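Ent-copalyl diphosphate synthase (Streptomyces platensis, PDB 5BP8) is a bacterial, largely helical terpene-synthase-type protein related in part to the squalene-hopene cyclase family. Local coordinates at residues V127-L135 and D167-R177. Numbering follows the deposited sequence.
Sequences VEFVAPSLL and DLDGALLAGVR
Two helices of this largely helical terpene-cyclase-like fold meet almost perpendicularly, helix 127-135 against helix 171-177 and the turn leading into it: their axes pass 8.8 Å apart at 97°. The F129 ring lies among L172, L173 and V176, its CE1 3.6 Å from V176 CG2. L173 CA sits near the ring plane at its edge, whereas the L172 and V176 branches approach obliquely. L173 has CG anti to the backbone N (chi1 174°), which brings the branch between F129 and S133; there CD1 goes to F129 and CD2 to the backbone of S133, 3.6 Å from its N. The same CD2 lies over the centre of the R177 guanidinium, 3.6 Å above its plane.

P132 explains the kink in helix 127-135, since its ring nitrogen has no hydrogen to give to the preceding turn. E128 O, left without that donor, instead accepts from a water that in turn accepts from L173 N (2.9 Å). P132 CB packs on G170 CA, the N-cap position of the second helix, and D169 OD1 receives A171 N in an Asx turn. One residue before P132, A131 CB meets L168 CD1 at 3.6 Å.

Two carboxylates also approach, E128 OE2 standing 3.7 Å from D167 OD1 with planes 67° apart; the salt bridge from E128 to R345 probably eases this repulsion. A second water joins S133 O to R177 NH2, while R177 NE bonds V196 O and S133 OG bonds A195 O. The interface thus relies on apolar packing, and the hydrogen-bonded links between the two segments run through water.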
ATOM      1  N   VAL A 127      -3.202  12.535  -0.370  1.00 19.60           N
ATOM      2  CA  VAL A 127      -2.961  13.387   0.799  1.00 19.40           C
ATOM      3  C   VAL A 127      -3.481  14.841   0.623  1.00 20.06           C
ATOM      4  O   VAL A 127      -3.977  15.447   1.580  1.00 18.02           O
ATOM      5  CB  VAL A 127      -1.486  13.359   1.211  1.00 18.91           C
ATOM      6  CG1 VAL A 127      -0.564  13.973   0.148  1.00 19.67           C
ATOM      7  CG2 VAL A 127      -1.309  14.051   2.540  1.00 19.68           C
ATOM      8  N   GLU A 128      -3.411  15.354  -0.604  1.00 19.76           N
ATOM      9  CA  GLU A 128      -3.923  16.689  -0.938  1.00 21.87           C
ATOM     10  C   GLU A 128      -5.442  16.801  -0.804  1.00 20.28           C
ATOM     11  O   GLU A 128      -5.973  17.916  -0.829  1.00 20.89           O
ATOM     12  CB  GLU A 128      -3.554  17.056  -2.375  1.00 25.76           C
ATOM     13  CG  GLU A 128      -2.068  17.074  -2.631  1.00 30.30           C
ATOM     14  CD  GLU A 128      -1.754  17.016  -4.125  1.00 34.88           C
ATOM     15  OE1 GLU A 128      -2.098  16.004  -4.790  1.00 35.86           O
ATOM     16  OE2 GLU A 128      -1.181  17.995  -4.625  1.00 35.63           O
ATOM     17  N   PHE A 129      -6.139  15.679  -0.714  1.00 18.58           N
ATOM     18  CA  PHE A 129      -7.578  15.690  -0.453  1.00 18.26           C
ATOM     19  C   PHE A 129      -7.861  15.311   0.982  1.00 18.16           C
ATOM     20  O   PHE A 129      -8.592  16.005   1.688  1.00 17.58           O
ATOM     21  CB  PHE A 129      -8.311  14.753  -1.418  1.00 19.35           C
ATOM     22  CG  PHE A 129      -8.063  15.098  -2.864  1.00 20.04           C
ATOM     23  CD1 PHE A 129      -8.667  16.202  -3.417  1.00 22.54           C
ATOM     24  CD2 PHE A 129      -7.161  14.368  -3.638  1.00 21.18           C
ATOM     25  CE1 PHE A 129      -8.414  16.557  -4.741  1.00 24.14           C
ATOM     26  CE2 PHE A 129      -6.899  14.715  -4.949  1.00 22.39           C
ATOM     27  CZ  PHE A 129      -7.530  15.804  -5.510  1.00 22.03           C
ATOM     28  N   VAL A 130      -7.286  14.187   1.390  1.00 17.68           N
ATOM     29  CA  VAL A 130      -7.555  13.592   2.682  1.00 18.04           C
ATOM     30  C   VAL A 130      -7.190  14.547   3.841  1.00 17.02           C
ATOM     31  O   VAL A 130      -7.982  14.754   4.767  1.00 17.31           O
ATOM     32  CB  VAL A 130      -6.726  12.305   2.788  1.00 19.22           C
ATOM     33  CG1 VAL A 130      -6.712  11.765   4.195  1.00 20.39           C
ATOM     34  CG2 VAL A 130      -7.299  11.262   1.827  1.00 19.70           C
ATOM     35  N   ALA A 131      -5.999  15.112   3.773  1.00 16.96           N
ATOM     36  CA  ALA A 131      -5.486  15.897   4.895  1.00 17.31           C
ATOM     37  C   ALA A 131      -6.265  17.210   5.108  1.00 18.62           C
ATOM     38  O   ALA A 131      -6.771  17.440   6.216  1.00 18.29           O
ATOM     39  CB  ALA A 131      -3.995  16.123   4.762  1.00 17.52           C
ATOM     40  N   PRO A 132      -6.484  18.009   4.036  1.00 18.86           N
ATOM     41  CA  PRO A 132      -7.296  19.212   4.284  1.00 19.39           C
ATOM     42  C   PRO A 132      -8.736  18.913   4.615  1.00 18.56           C
ATOM     43  O   PRO A 132      -9.375  19.665   5.370  1.00 18.17           O
ATOM     44  CB  PRO A 132      -7.219  20.013   2.982  1.00 20.01           C
ATOM     45  CG  PRO A 132      -6.517  19.135   2.000  1.00 20.49           C
ATOM     46  CD  PRO A 132      -5.857  17.997   2.700  1.00 19.43           C
ATOM     47  N   SER A 133      -9.278  17.839   4.048  1.00 18.75           N
ATOM     48  CA  SER A 133     -10.624  17.440   4.396  1.00 18.18           C
ATOM     49  C   SER A 133     -10.792  17.209   5.895  1.00 18.79           C
ATOM     50  O   SER A 133     -11.730  17.705   6.529  1.00 19.33           O
ATOM     51  CB  SER A 133     -11.021  16.191   3.615  1.00 19.54           C
ATOM     52  OG  SER A 133     -12.377  15.935   3.862  1.00 21.70           O
ATOM     53  N   LEU A 134      -9.858  16.476   6.473  1.00 17.80           N
ATOM     54  CA  LEU A 134      -9.928  16.121   7.888  1.00 18.02           C
ATOM     55  C   LEU A 134      -9.652  17.315   8.795  1.00 18.22           C
ATOM     56  O   LEU A 134     -10.312  17.501   9.840  1.00 17.79           O
ATOM     57  CB  LEU A 134      -8.920  15.009   8.185  1.00 17.24           C
ATOM     58  CG  LEU A 134      -9.372  13.663   7.613  1.00 17.33           C
ATOM     59  CD1 LEU A 134      -8.266  12.656   7.662  1.00 17.31           C
ATOM     60  CD2 LEU A 134     -10.622  13.123   8.314  1.00 17.47           C
ATOM     61  N   LEU A 135      -8.663  18.108   8.403  1.00 17.48           N
ATOM     62  CA  LEU A 135      -8.331  19.316   9.149  1.00 18.71           C
ATOM     63  C   LEU A 135      -9.546  20.264   9.254  1.00 19.09           C
ATOM     64  O   LEU A 135      -9.831  20.780  10.337  1.00 19.10           O
ATOM     65  CB  LEU A 135      -7.140  20.022   8.517  1.00 19.62           C
ATOM     66  CG  LEU A 135      -6.629  21.274   9.238  1.00 21.97           C
ATOM     67  CD1 LEU A 135      -6.260  20.945  10.656  1.00 22.83           C
ATOM     68  CD2 LEU A 135      -5.415  21.853   8.531  1.00 23.84           C
ATOM     69  N   ASP A 167       0.307  20.888   0.699  1.00 29.42           N
ATOM     70  CA  ASP A 167      -0.667  19.788   0.531  1.00 29.55           C
ATOM     71  C   ASP A 167      -1.890  19.939   1.448  1.00 29.52           C
ATOM     72  O   ASP A 167      -2.953  19.348   1.194  1.00 29.55           O
ATOM     73  CB  ASP A 167      -0.019  18.417   0.805  1.00 32.43           C
ATOM     74  CG  ASP A 167       0.829  17.904  -0.357  1.00 34.14           C
ATOM     75  OD1 ASP A 167       0.706  18.417  -1.491  1.00 39.15           O
ATOM     76  OD2 ASP A 167       1.633  16.988  -0.116  1.00 38.24           O
ATOM     77  N   LEU A 168      -1.770  20.721   2.512  1.00 25.25           N
ATOM     78  CA  LEU A 168      -2.915  20.921   3.364  1.00 26.00           C
ATOM     79  C   LEU A 168      -3.721  22.181   3.000  1.00 26.91           C
ATOM     80  O   LEU A 168      -4.683  22.494   3.664  1.00 25.92           O
ATOM     81  CB  LEU A 168      -2.500  20.913   4.839  1.00 25.77           C
ATOM     82  CG  LEU A 168      -2.479  19.491   5.407  1.00 25.12           C
ATOM     83  CD1 LEU A 168      -1.392  18.649   4.756  1.00 24.65           C
ATOM     84  CD2 LEU A 168      -2.333  19.519   6.920  1.00 25.21           C
ATOM     85  N   ASP A 169      -3.329  22.860   1.930  1.00 29.13           N
ATOM     86  CA  ASP A 169      -3.962  24.112   1.520  1.00 33.93           C
ATOM     87  C   ASP A 169      -5.492  24.031   1.257  1.00 34.89           C
ATOM     88  O   ASP A 169      -6.237  24.942   1.629  1.00 43.34           O
ATOM     89  CB  ASP A 169      -3.227  24.659   0.286  1.00 37.01           C
ATOM     90  CG  ASP A 169      -3.944  25.788  -0.342  1.00 41.61           C
ATOM     91  OD1 ASP A 169      -4.616  25.546  -1.351  1.00 41.12           O
ATOM     92  OD2 ASP A 169      -3.885  26.907   0.202  1.00 45.86           O
ATOM     93  N   GLY A 170      -5.981  22.996   0.604  1.00 31.62           N
ATOM     94  CA  GLY A 170      -7.472  22.903   0.471  1.00 29.07           C
ATOM     95  C   GLY A 170      -8.086  23.488  -0.812  1.00 26.25           C
ATOM     96  O   GLY A 170      -9.245  23.220  -1.126  1.00 23.76           O
ATOM     97  N   ALA A 171      -7.304  24.236  -1.576  1.00 25.62           N
ATOM     98  CA  ALA A 171      -7.789  24.811  -2.830  1.00 27.20           C
ATOM     99  C   ALA A 171      -8.144  23.730  -3.853  1.00 25.46           C
ATOM    100  O   ALA A 171      -9.210  23.797  -4.480  1.00 23.99           O
ATOM    101  CB  ALA A 171      -6.757  25.778  -3.407  1.00 29.63           C
ATOM    102  N   LEU A 172      -7.272  22.734  -4.021  1.00 24.14           N
ATOM    103  CA  LEU A 172      -7.567  21.638  -4.955  1.00 23.52           C
ATOM    104  C   LEU A 172      -8.803  20.836  -4.523  1.00 22.69           C
ATOM    105  O   LEU A 172      -9.644  20.476  -5.346  1.00 22.13           O
ATOM    106  CB  LEU A 172      -6.371  20.745  -5.142  1.00 24.77           C
ATOM    107  CG  LEU A 172      -6.518  19.558  -6.081  1.00 26.68           C
ATOM    108  CD1 LEU A 172      -6.924  20.007  -7.475  1.00 28.33           C
ATOM    109  CD2 LEU A 172      -5.222  18.785  -6.137  1.00 28.74           C
ATOM    110  N   LEU A 173      -8.915  20.551  -3.238  1.00 21.79           N
ATOM    111  CA  LEU A 173     -10.098  19.862  -2.716  1.00 20.55           C
ATOM    112  C   LEU A 173     -11.376  20.644  -3.037  1.00 21.33           C
ATOM    113  O   LEU A 173     -12.377  20.065  -3.478  1.00 20.48           O
ATOM    114  CB  LEU A 173      -9.952  19.626  -1.195  1.00 21.18           C
ATOM    115  CG  LEU A 173     -11.160  19.047  -0.453  1.00 21.50           C
ATOM    116  CD1 LEU A 173     -11.541  17.701  -1.025  1.00 21.29           C
ATOM    117  CD2 LEU A 173     -10.843  18.936   1.049  1.00 22.10           C
ATOM    118  N   ALA A 174     -11.338  21.958  -2.833  1.00 21.11           N
ATOM    119  CA  ALA A 174     -12.484  22.807  -3.101  1.00 22.42           C
ATOM    120  C   ALA A 174     -12.869  22.726  -4.589  1.00 22.14           C
ATOM    121  O   ALA A 174     -14.048  22.649  -4.935  1.00 23.35           O
ATOM    122  CB  ALA A 174     -12.186  24.243  -2.688  1.00 23.17           C
ATOM    123  N   GLY A 175     -11.862  22.715  -5.458  1.00 22.76           N
ATOM    124  CA  GLY A 175     -12.079  22.630  -6.885  1.00 22.73           C
ATOM    125  C   GLY A 175     -12.708  21.319  -7.293  1.00 21.99           C
ATOM    126  O   GLY A 175     -13.623  21.295  -8.104  1.00 21.52           O
ATOM    127  N   VAL A 176     -12.226  20.220  -6.718  1.00 20.76           N
ATOM    128  CA  VAL A 176     -12.742  18.920  -7.053  1.00 21.13           C
ATOM    129  C   VAL A 176     -14.144  18.761  -6.506  1.00 20.78           C
ATOM    130  O   VAL A 176     -14.999  18.189  -7.185  1.00 19.41           O
ATOM    131  CB  VAL A 176     -11.809  17.798  -6.601  1.00 22.03           C
ATOM    132  CG1 VAL A 176     -12.472  16.440  -6.767  1.00 23.27           C
ATOM    133  CG2 VAL A 176     -10.511  17.878  -7.388  1.00 22.44           C
ATOM    134  N   ARG A 177     -14.406  19.314  -5.321  1.00 19.70           N
ATOM    135  CA  ARG A 177     -15.773  19.324  -4.817  1.00 20.12           C
ATOM    136  C   ARG A 177     -16.724  20.094  -5.756  1.00 20.74           C
ATOM    137  O   ARG A 177     -17.817  19.624  -6.054  1.00 23.11           O
ATOM    138  CB  ARG A 177     -15.818  19.912  -3.411  1.00 20.34           C
ATOM    139  CG  ARG A 177     -15.289  18.946  -2.373  1.00 20.10           C
ATOM    140  CD  ARG A 177     -15.163  19.608  -1.020  1.00 20.39           C
ATOM    141  NE  ARG A 177     -14.939  18.623   0.040  1.00 20.91           N
ATOM    142  CZ  ARG A 177     -14.560  18.913   1.281  1.00 21.24           C
ATOM    143  NH1 ARG A 177     -14.321  20.181   1.633  1.00 20.88           N
ATOM    144  NH2 ARG A 177     -14.404  17.933   2.178  1.00 20.17           N
TER
HETATM  145  O   HOH W   1      -6.586  20.527  -1.570  1.00 19.74           O
HETATM  146  O   HOH W   2     -13.921  18.709   4.996  1.00 19.36           O